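Local coordinates for cyclopenase asqI (Emericella nidulans, PDB 5YY3), which catalyses, with one zinc ion per subunit, the ring contraction of 4'-methoxycyclopenin to 4'-methoxyviridicatin, releasing methyl isocyanate, in aspoquinolone biosynthesis, at residues K70-G74 with M278-L282; L318-L324 with A407-Q413; T445-G449 with A460-E465. The contacts are given in a common frame with arbitrary orientation. Numbering follows the deposited sequence.

How the interactions relate
Along the chain the three contacts come in series, each closing before the next opens. Interaction 1 ties the loop before helix 77-92 to the loop before helix 288-304, and interaction 2 joins the start of helix 323-331 to the end of helix 391-410; both belong to the mainly helical, hemocyanin-like part that holds the zinc ligands H186, H190 and H218. Interaction 3 is a hairpin of strands 443-449 and 461-475 in the Ig-like part. Their centres lie about 38 to 40 Å apart, interactions 2 and 3 on opposite sides of the chain's centre. The three are thus separate from one another: their nearest atoms are about 22 to 26 Å apart and none touch.

Interaction 1: K70-G74 with M278-L282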
loop_
_atom_site.group_PDB
_atom_site.type_symbol
_atom_site.label_atom_id
_atom_site.label_comp_id
_atom_site.label_asym_id
_atom_site.label_seq_id
_atom_site.Cartn_x
_atom_site.Cartn_y
_atom_site.Cartn_z
ATOM N N LYS A 70 35.028 21.572 -25.850
ATOM C CA LYS A 70 34.179 20.979 -26.869
ATOM C C LYS A 70 33.293 19.942 -26.193
ATOM O O LYS A 70 33.773 19.165 -25.370
ATOM C CB LYS A 70 35.039 20.354 -27.971
ATOM C CG LYS A 70 34.288 19.522 -28.986
ATOM C CD LYS A 70 35.204 19.048 -30.102
ATOM C CE LYS A 70 36.047 20.188 -30.657
ATOM N NZ LYS A 70 36.644 19.865 -31.997
ATOM N N PRO A 71 31.990 19.948 -26.495
ATOM C CA PRO A 71 31.080 19.054 -25.768
ATOM C C PRO A 71 31.302 17.571 -26.083
ATOM O O PRO A 71 31.683 17.202 -27.203
ATOM C CB PRO A 71 29.695 19.517 -26.226
ATOM C CG PRO A 71 29.940 20.125 -27.579
ATOM C CD PRO A 71 31.279 20.798 -27.462
ATOM N N TYR A 72 31.072 16.738 -25.070
ATOM C CA TYR A 72 31.322 15.302 -25.162
ATOM C C TYR A 72 30.082 14.515 -24.740
ATOM O O TYR A 72 29.392 14.891 -23.784
ATOM C CB TYR A 72 32.536 14.920 -24.290
ATOM C CG TYR A 72 32.830 13.426 -24.198
ATOM C CD1 TYR A 72 33.312 12.723 -25.289
ATOM C CD2 TYR A 72 32.642 12.735 -23.003
ATOM C CE1 TYR A 72 33.592 11.370 -25.202
ATOM C CE2 TYR A 72 32.916 11.391 -22.903
ATOM C CZ TYR A 72 33.391 10.711 -23.999
ATOM O OH TYR A 72 33.657 9.370 -23.892
ATOM N N ASN A 73 29.800 13.430 -25.461
ATOM C CA ASN A 73 28.696 12.541 -25.116
ATOM C C ASN A 73 29.207 11.116 -24.924
ATOM O O ASN A 73 29.312 10.347 -25.886
ATOM C CB ASN A 73 27.615 12.593 -26.199
ATOM C CG ASN A 73 26.388 11.737 -25.877
ATOM O OD1 ASN A 73 26.396 10.902 -24.968
ATOM N ND2 ASN A 73 25.334 11.923 -26.659
ATOM N N GLY A 74 29.495 10.757 -23.672
ATOM C CA GLY A 74 30.019 9.437 -23.349
ATOM C C GLY A 74 29.091 8.270 -23.665
ATOM O O GLY A 74 29.457 7.119 -23.441
ATOM N N MET A 278 18.467 19.129 -28.478
ATOM C CA MET A 278 19.779 18.532 -28.276
ATOM C C MET A 278 20.648 18.806 -29.495
ATOM O O MET A 278 20.316 18.389 -30.607
ATOM C CB MET A 278 19.659 17.033 -28.020
ATOM C CG MET A 278 20.912 16.395 -27.476
ATOM S SD MET A 278 20.704 14.617 -27.298
ATOM C CE MET A 278 22.204 14.203 -26.409
ATOM N N PRO A 279 21.753 19.533 -29.292
ATOM C CA PRO A 279 22.636 19.914 -30.398
ATOM C C PRO A 279 23.183 18.703 -31.138
ATOM O O PRO A 279 23.475 17.668 -30.534
ATOM C CB PRO A 279 23.767 20.688 -29.709
ATOM C CG PRO A 279 23.659 20.356 -28.264
ATOM C CD PRO A 279 22.210 20.081 -28.007
ATOM N N ASP A 280 23.310 18.851 -32.448
ATOM C CA ASP A 280 23.827 17.813 -33.321
ATOM C C ASP A 280 25.284 17.445 -32.960
ATOM O O ASP A 280 25.762 16.357 -33.286
ATOM C CB ASP A 280 23.712 18.282 -34.779
ATOM C CG ASP A 280 24.207 17.251 -35.752
ATOM O OD1 ASP A 280 23.565 16.176 -35.842
ATOM O OD2 ASP A 280 25.247 17.498 -36.406
ATOM N N THR A 281 25.969 18.345 -32.258
ATOM C CA THR A 281 27.338 18.096 -31.808
ATOM C C THR A 281 27.432 17.045 -30.693
ATOM O O THR A 281 28.518 16.539 -30.411
ATOM C CB THR A 281 28.010 19.396 -31.303
ATOM O OG1 THR A 281 27.296 19.918 -30.173
ATOM C CG2 THR A 281 28.058 20.440 -32.410
ATOM N N LEU A 282 26.310 16.723 -30.059
ATOM C CA LEU A 282 26.299 15.696 -29.024
ATOM C C LEU A 282 25.733 14.374 -29.511
ATOM O O LEU A 282 25.998 13.322 -28.932
ATOM C CB LEU A 282 25.487 16.160 -27.828
ATOM C CG LEU A 282 26.149 17.072 -26.810
ATOM C CD1 LEU A 282 25.143 17.369 -25.723
ATOM C CD2 LEU A 282 27.384 16.410 -26.242
#
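Neither segment forms a helix or strand. K70-N73 runs extended (phi/psi of -69/147° at P71 and -128/140° at Y72), whereas M278-L282 folds back on itself, L282 N donating to P279 O at 3.0 Å and closing a type I-like beta turn, P279-L282. The two backbones come closest at N73 and L282, whose CA atoms are 5.6 Å apart, and the contact buries 243 Å² in all. It is held by one direct hydrogen bond, from N73 ND2 to L282 O (2.8 Å, N-H...O angle 154°): an extended side chain (chi1 t) reaches the carbonyl at the end of the turn. N73 OD1 accepts from L75 N, so both polar ends of this amide are used. Such a loop-to-loop join brings together regions 204 residues apart in sequence, linking the approach to helix 77-92 with the approach to helix 288-304 in the tyrosinase-family fold. L282 supplies the apolar part. Its CD2 lies 3.9 Å from P71 CB, 3.5 Å from Y72 O and 3.8 Å from N73 CB, packing along the extended segment. T281 OG1 comes within 3.7 Å of P71 CG at the outer edge, and M278 CE approaches N73 ND2 at 3.9 Å. The CA-to-CB bond of Y72 points away from this turn; its OH is hydrogen-bonded to D119, and its side chain lies about 10 Å from that of the zinc ligand H190.

Interaction 2: L318-L324 with A407-Q413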
loop_
_atom_site.group_PDB
_atom_site.type_symbol
_atom_site.label_atom_id
_atom_site.label_comp_id
_atom_site.label_asym_id
_atom_site.label_seq_id
_atom_site.Cartn_x
_atom_site.Cartn_y
_atom_site.Cartn_z
ATOM N N LEU A 318 25.433 -19.542 -37.744
ATOM C CA LEU A 318 25.413 -19.707 -36.296
ATOM C C LEU A 318 25.526 -21.181 -35.937
ATOM O O LEU A 318 24.998 -22.049 -36.645
ATOM C CB LEU A 318 24.141 -19.104 -35.692
ATOM C CG LEU A 318 24.183 -17.580 -35.662
ATOM C CD1 LEU A 318 22.851 -17.013 -35.194
ATOM C CD2 LEU A 318 25.330 -17.109 -34.771
ATOM N N THR A 319 26.231 -21.440 -34.835
ATOM C CA THR A 319 26.397 -22.772 -34.277
ATOM C C THR A 319 26.173 -22.714 -32.768
ATOM O O THR A 319 26.277 -21.646 -32.163
ATOM C CB THR A 319 27.803 -23.335 -34.558
ATOM O OG1 THR A 319 28.778 -22.588 -33.811
ATOM C CG2 THR A 319 28.132 -23.254 -36.042
ATOM N N ARG A 320 25.877 -23.864 -32.168
ATOM C CA ARG A 320 25.795 -23.984 -30.716
ATOM C C ARG A 320 26.965 -23.282 -30.028
ATOM O O ARG A 320 26.794 -22.547 -29.053
ATOM C CB ARG A 320 25.756 -25.453 -30.320
ATOM C CG ARG A 320 25.687 -25.712 -28.820
ATOM C CD ARG A 320 25.758 -27.206 -28.544
ATOM N NE ARG A 320 26.803 -27.862 -29.339
ATOM C CZ ARG A 320 26.950 -29.178 -29.437
ATOM N NH1 ARG A 320 26.111 -29.982 -28.798
ATOM N NH2 ARG A 320 27.930 -29.694 -30.172
ATOM N N ASP A 321 28.154 -23.474 -30.580
ATOM C CA ASP A 321 29.364 -22.924 -29.998
ATOM C C ASP A 321 29.512 -21.413 -30.122
ATOM O O ASP A 321 30.000 -20.764 -29.194
ATOM C CB ASP A 321 30.584 -23.589 -30.626
ATOM C CG ASP A 321 31.849 -23.314 -29.850
ATOM O OD1 ASP A 321 32.540 -22.305 -30.143
ATOM O OD2 ASP A 321 32.134 -24.096 -28.920
ATOM N N ASN A 322 29.108 -20.844 -31.259
ATOM C CA ASN A 322 29.405 -19.434 -31.521
ATOM C C ASN A 322 28.215 -18.476 -31.394
ATOM O O ASN A 322 28.390 -17.254 -31.481
ATOM C CB ASN A 322 30.051 -19.288 -32.915
ATOM C CG ASN A 322 29.048 -19.380 -34.072
ATOM O OD1 ASN A 322 27.860 -19.669 -33.891
ATOM N ND2 ASN A 322 29.546 -19.157 -35.284
ATOM N N CYS A 323 27.015 -19.014 -31.176
ATOM C CA CYS A 323 25.811 -18.182 -31.229
ATOM C C CYS A 323 25.866 -16.994 -30.255
ATOM O O CYS A 323 25.653 -15.869 -30.665
ATOM C CB CYS A 323 24.544 -19.011 -30.972
ATOM S SG CYS A 323 24.522 -19.952 -29.395
ATOM N N LEU A 324 26.186 -17.217 -28.989
ATOM C CA LEU A 324 26.115 -16.108 -28.027
ATOM C C LEU A 324 27.197 -15.058 -28.259
ATOM O O LEU A 324 26.951 -13.843 -28.123
ATOM C CB LEU A 324 26.196 -16.626 -26.592
ATOM C CG LEU A 324 25.013 -17.508 -26.201
ATOM C CD1 LEU A 324 25.087 -17.880 -24.718
ATOM C CD2 LEU A 324 23.708 -16.818 -26.534
ATOM N N ALA A 407 18.666 -17.127 -28.712
ATOM C CA ALA A 407 19.779 -17.921 -29.204
ATOM C C ALA A 407 19.860 -19.218 -28.411
ATOM O O ALA A 407 20.024 -20.300 -28.984
ATOM C CB ALA A 407 21.091 -17.134 -29.110
ATOM N N ALA A 408 19.695 -19.097 -27.095
ATOM C CA ALA A 408 19.822 -20.229 -26.196
ATOM C C ALA A 408 18.821 -21.343 -26.505
ATOM O O ALA A 408 19.176 -22.520 -26.448
ATOM C CB ALA A 408 19.670 -19.767 -24.748
ATOM N N THR A 409 17.571 -21.009 -26.818
ATOM C CA THR A 409 16.628 -22.092 -27.106
ATOM C C THR A 409 16.809 -22.636 -28.537
ATOM O O THR A 409 16.407 -23.774 -28.832
ATOM C CB THR A 409 15.159 -21.667 -26.913
ATOM O OG1 THR A 409 14.673 -21.019 -28.093
ATOM C CG2 THR A 409 15.011 -20.753 -25.720
ATOM N N ARG A 410 17.415 -21.826 -29.413
ATOM C CA ARG A 410 17.729 -22.246 -30.785
ATOM C C ARG A 410 18.870 -23.268 -30.880
ATOM O O ARG A 410 18.851 -24.137 -31.747
ATOM C CB ARG A 410 18.073 -21.023 -31.648
ATOM C CG ARG A 410 16.853 -20.346 -32.248
ATOM C CD ARG A 410 16.305 -21.109 -33.442
ATOM N NE ARG A 410 17.089 -20.831 -34.641
ATOM C CZ ARG A 410 17.551 -21.763 -35.462
ATOM N NH1 ARG A 410 17.322 -23.043 -35.207
ATOM N NH2 ARG A 410 18.260 -21.418 -36.527
ATOM N N TYR A 411 19.859 -23.162 -29.992
ATOM C CA TYR A 411 20.995 -24.077 -30.002
ATOM C C TYR A 411 21.196 -24.747 -28.653
ATOM O O TYR A 411 22.094 -24.368 -27.891
ATOM C CB TYR A 411 22.264 -23.333 -30.433
ATOM C CG TYR A 411 22.102 -22.718 -31.809
ATOM C CD1 TYR A 411 22.170 -23.503 -32.954
ATOM C CD2 TYR A 411 21.828 -21.365 -31.958
ATOM C CE1 TYR A 411 21.986 -22.948 -34.214
ATOM C CE2 TYR A 411 21.646 -20.804 -33.213
ATOM C CZ TYR A 411 21.726 -21.601 -34.332
ATOM O OH TYR A 411 21.547 -21.042 -35.569
ATOM N N PRO A 412 20.363 -25.763 -28.359
ATOM C CA PRO A 412 20.373 -26.466 -27.072
ATOM C C PRO A 412 21.702 -27.185 -26.848
ATOM O O PRO A 412 22.503 -27.279 -27.774
ATOM C CB PRO A 412 19.225 -27.476 -27.195
ATOM C CG PRO A 412 18.445 -27.077 -28.392
ATOM C CD PRO A 412 19.323 -26.266 -29.272
ATOM N N GLN A 413 21.946 -27.670 -25.635
ATOM C CA GLN A 413 23.173 -28.416 -25.364
ATOM C C GLN A 413 22.861 -29.615 -24.491
ATOM O O GLN A 413 21.940 -29.577 -23.669
ATOM C CB GLN A 413 24.238 -27.529 -24.699
ATOM C CG GLN A 413 23.812 -26.885 -23.383
ATOM C CD GLN A 413 24.823 -25.872 -22.862
ATOM O OE1 GLN A 413 25.890 -25.695 -23.439
ATOM N NE2 GLN A 413 24.468 -25.175 -21.780
HETATM O O HOH W 1 22.520 -22.322 -37.778
#
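The main bump is Y411, which gives up 111 Å² of the 386 Å² buried between the segments. It is the first residue to leave helical phi/psi after helix 391-410 (-126/78°), and its CA-to-CB bond points toward 318-324. The ring enters a hollow lined by L318, T319, R320 and C323. T319 C lies over one ring face, 4.1 Å from Y411 CD1, while C323 CB is 3.7 Å from Y411 CD2 and L318 CB 3.7 Å from Y411 CZ. C323 SG makes an oblique sulfur-aromatic contact, 5.0 Å from the ring centroid and 57° off its normal. At the base of the ring the backbones close in: R320 CA is 3.6 Å from Y411 CB, and the R320 and Y411 CA atoms are 4.9 Å apart. At its tip Y411 OH donates to a water (2.7 Å) that in turn donates to L318 O (2.7 Å). Further back, A407 CB packs against both L324 CD2 (3.7 Å) and C323 CB (4.3 Å). On the other flank R320 CD approaches P412 O at 3.3 Å. T319, whose carbonyl carbon faces the ring, belongs to an ST motif, N322 N donating to T319 OG1 (3.1 Å), while T319 N donates to N322 OD1 (2.6 Å). This ST-motif turn, leading into helix 323-331, packs against the C-terminal end of helix 391-410 in the hemocyanin-like helical domain.

Interaction 3: T445-G449 with A460-E465; sequences TTFLG and AKLGHE
T445-G449 and K461-H464 are extended antiparallel strands (phi/psi -142/153° at F447, -143/152° at H464, -161/173° at G463), their N-to-C directions 155° apart and their axes 4.4 Å at closest. F447/G463 and G449/K461 are hydrogen-bonded pairs (CA-CA 5.3 and 5.1 Å), T446/H464 and L448/L462 non-hydrogen-bonded (3.9 and 4.7 Å). Five backbone bonds, donor first, fix the register: F447 N-G463 O 2.8 Å, G463 N-F447 O 3.0 Å, G449 N-K461 O 3.1 Å, K461 N-G449 O 2.8 Å, E465 N-T445 O 2.9 Å. A water accepts from T445 N (3.1 Å) and donates to E465 O (2.6 Å), which also accepts from H464 ND1 (2.7 Å). T446 OG1 is hydrogen-bonded to V565 O, L462 O accepts from N560 ND2, and K461 NZ forms salt bridges with E457, D179 and D181; the other edge of 445-449 pairs with strand 636-644, T446 with Y644. F447 (chi1 p) folds its ring over G463 CA, a CH-pi contact 3.9 Å from the centroid; a CB at G463 would clash with F447 CE1. On the other face, L448 CD2 (chi1 m) meets L462 CD1 at 3.9 Å and A460 CB at 3.7 Å. This beta hairpin contributes to the mixed sheet of the hemocyanin Ig-like domain.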
loop_
_atom_site.group_PDB
_atom_site.type_symbol
_atom_site.label_atom_id
_atom_site.label_comp_id
_atom_site.label_asym_id
_atom_site.label_seq_id
_atom_site.Cartn_x
_atom_site.Cartn_y
_atom_site.Cartn_z
ATOM N N THR A 445 21.309 -15.517 6.086
ATOM C CA THR A 445 20.839 -14.209 6.528
ATOM C C THR A 445 21.447 -12.999 5.792
ATOM O O THR A 445 22.661 -12.896 5.602
ATOM C CB THR A 445 21.110 -14.058 8.028
ATOM O OG1 THR A 445 20.630 -15.226 8.689
ATOM C CG2 THR A 445 20.404 -12.839 8.593
ATOM N N THR A 446 20.577 -12.087 5.392
ATOM C CA THR A 446 20.993 -10.803 4.863
ATOM C C THR A 446 20.579 -9.717 5.842
ATOM O O THR A 446 19.752 -9.951 6.730
ATOM C CB THR A 446 20.355 -10.527 3.515
ATOM O OG1 THR A 446 18.939 -10.400 3.692
ATOM C CG2 THR A 446 20.656 -11.672 2.540
ATOM N N PHE A 447 21.141 -8.529 5.682
ATOM C CA PHE A 447 20.739 -7.401 6.504
ATOM C C PHE A 447 20.722 -6.121 5.677
ATOM O O PHE A 447 21.429 -5.991 4.671
ATOM C CB PHE A 447 21.659 -7.249 7.723
ATOM C CG PHE A 447 23.135 -7.264 7.398
ATOM C CD1 PHE A 447 23.789 -6.101 7.009
ATOM C CD2 PHE A 447 23.874 -8.432 7.518
ATOM C CE1 PHE A 447 25.158 -6.110 6.720
ATOM C CE2 PHE A 447 25.238 -8.444 7.239
ATOM C CZ PHE A 447 25.877 -7.280 6.832
ATOM N N LEU A 448 19.881 -5.189 6.100
ATOM C CA LEU A 448 19.816 -3.875 5.493
ATOM C C LEU A 448 20.280 -2.883 6.538
ATOM O O LEU A 448 19.611 -2.688 7.532
ATOM C CB LEU A 448 18.396 -3.561 5.003
ATOM C CG LEU A 448 18.015 -4.487 3.841
ATOM C CD1 LEU A 448 16.556 -4.882 3.832
ATOM C CD2 LEU A 448 18.409 -3.876 2.494
ATOM N N GLY A 449 21.456 -2.303 6.331
ATOM C CA GLY A 449 21.945 -1.249 7.195
ATOM C C GLY A 449 21.769 0.098 6.520
ATOM O O GLY A 449 21.211 0.189 5.426
ATOM N N ALA A 460 19.179 2.060 1.795
ATOM C CA ALA A 460 19.862 1.038 2.595
ATOM C C ALA A 460 21.211 0.658 1.980
ATOM O O ALA A 460 21.513 1.021 0.842
ATOM C CB ALA A 460 18.991 -0.212 2.743
ATOM N N LYS A 461 22.022 -0.044 2.765
ATOM C CA LYS A 461 23.211 -0.726 2.275
ATOM C C LYS A 461 23.042 -2.209 2.572
ATOM O O LYS A 461 23.073 -2.602 3.736
ATOM C CB LYS A 461 24.488 -0.203 2.944
ATOM C CG LYS A 461 25.766 -0.933 2.509
ATOM C CD LYS A 461 26.076 -0.652 1.036
ATOM C CE LYS A 461 27.362 -1.316 0.577
ATOM N NZ LYS A 461 27.838 -0.767 -0.731
ATOM N N LEU A 462 22.841 -3.020 1.539
ATOM C CA LEU A 462 22.619 -4.450 1.735
ATOM C C LEU A 462 23.924 -5.120 2.162
ATOM O O LEU A 462 25.020 -4.655 1.843
ATOM C CB LEU A 462 22.074 -5.097 0.466
ATOM C CG LEU A 462 21.786 -6.606 0.558
ATOM C CD1 LEU A 462 20.717 -6.890 1.605
ATOM C CD2 LEU A 462 21.376 -7.197 -0.788
ATOM N N GLY A 463 23.800 -6.207 2.905
ATOM C CA GLY A 463 24.932 -7.024 3.286
ATOM C C GLY A 463 24.394 -8.378 3.693
ATOM O O GLY A 463 23.175 -8.578 3.779
ATOM N N HIS A 464 25.285 -9.326 3.942
ATOM C CA HIS A 464 24.822 -10.613 4.427
ATOM C C HIS A 464 25.798 -11.187 5.443
ATOM O O HIS A 464 26.998 -10.896 5.396
ATOM C CB HIS A 464 24.632 -11.582 3.261
ATOM C CG HIS A 464 25.912 -11.937 2.574
ATOM N ND1 HIS A 464 26.755 -12.921 3.039
ATOM C CD2 HIS A 464 26.505 -11.426 1.467
ATOM C CE1 HIS A 464 27.807 -13.009 2.244
ATOM N NE2 HIS A 464 27.678 -12.116 1.279
ATOM N N GLU A 465 25.282 -11.999 6.362
ATOM C CA GLU A 465 26.151 -12.730 7.273
ATOM C C GLU A 465 26.999 -13.672 6.442
ATOM O O GLU A 465 26.551 -14.133 5.390
ATOM C CB GLU A 465 25.352 -13.513 8.327
ATOM C CG GLU A 465 24.491 -12.660 9.242
ATOM C CD GLU A 465 25.276 -11.583 9.966
ATOM O OE1 GLU A 465 26.508 -11.747 10.142
ATOM O OE2 GLU A 465 24.648 -10.564 10.354
HETATM O O HOH W 2 24.171 -15.075 5.033
#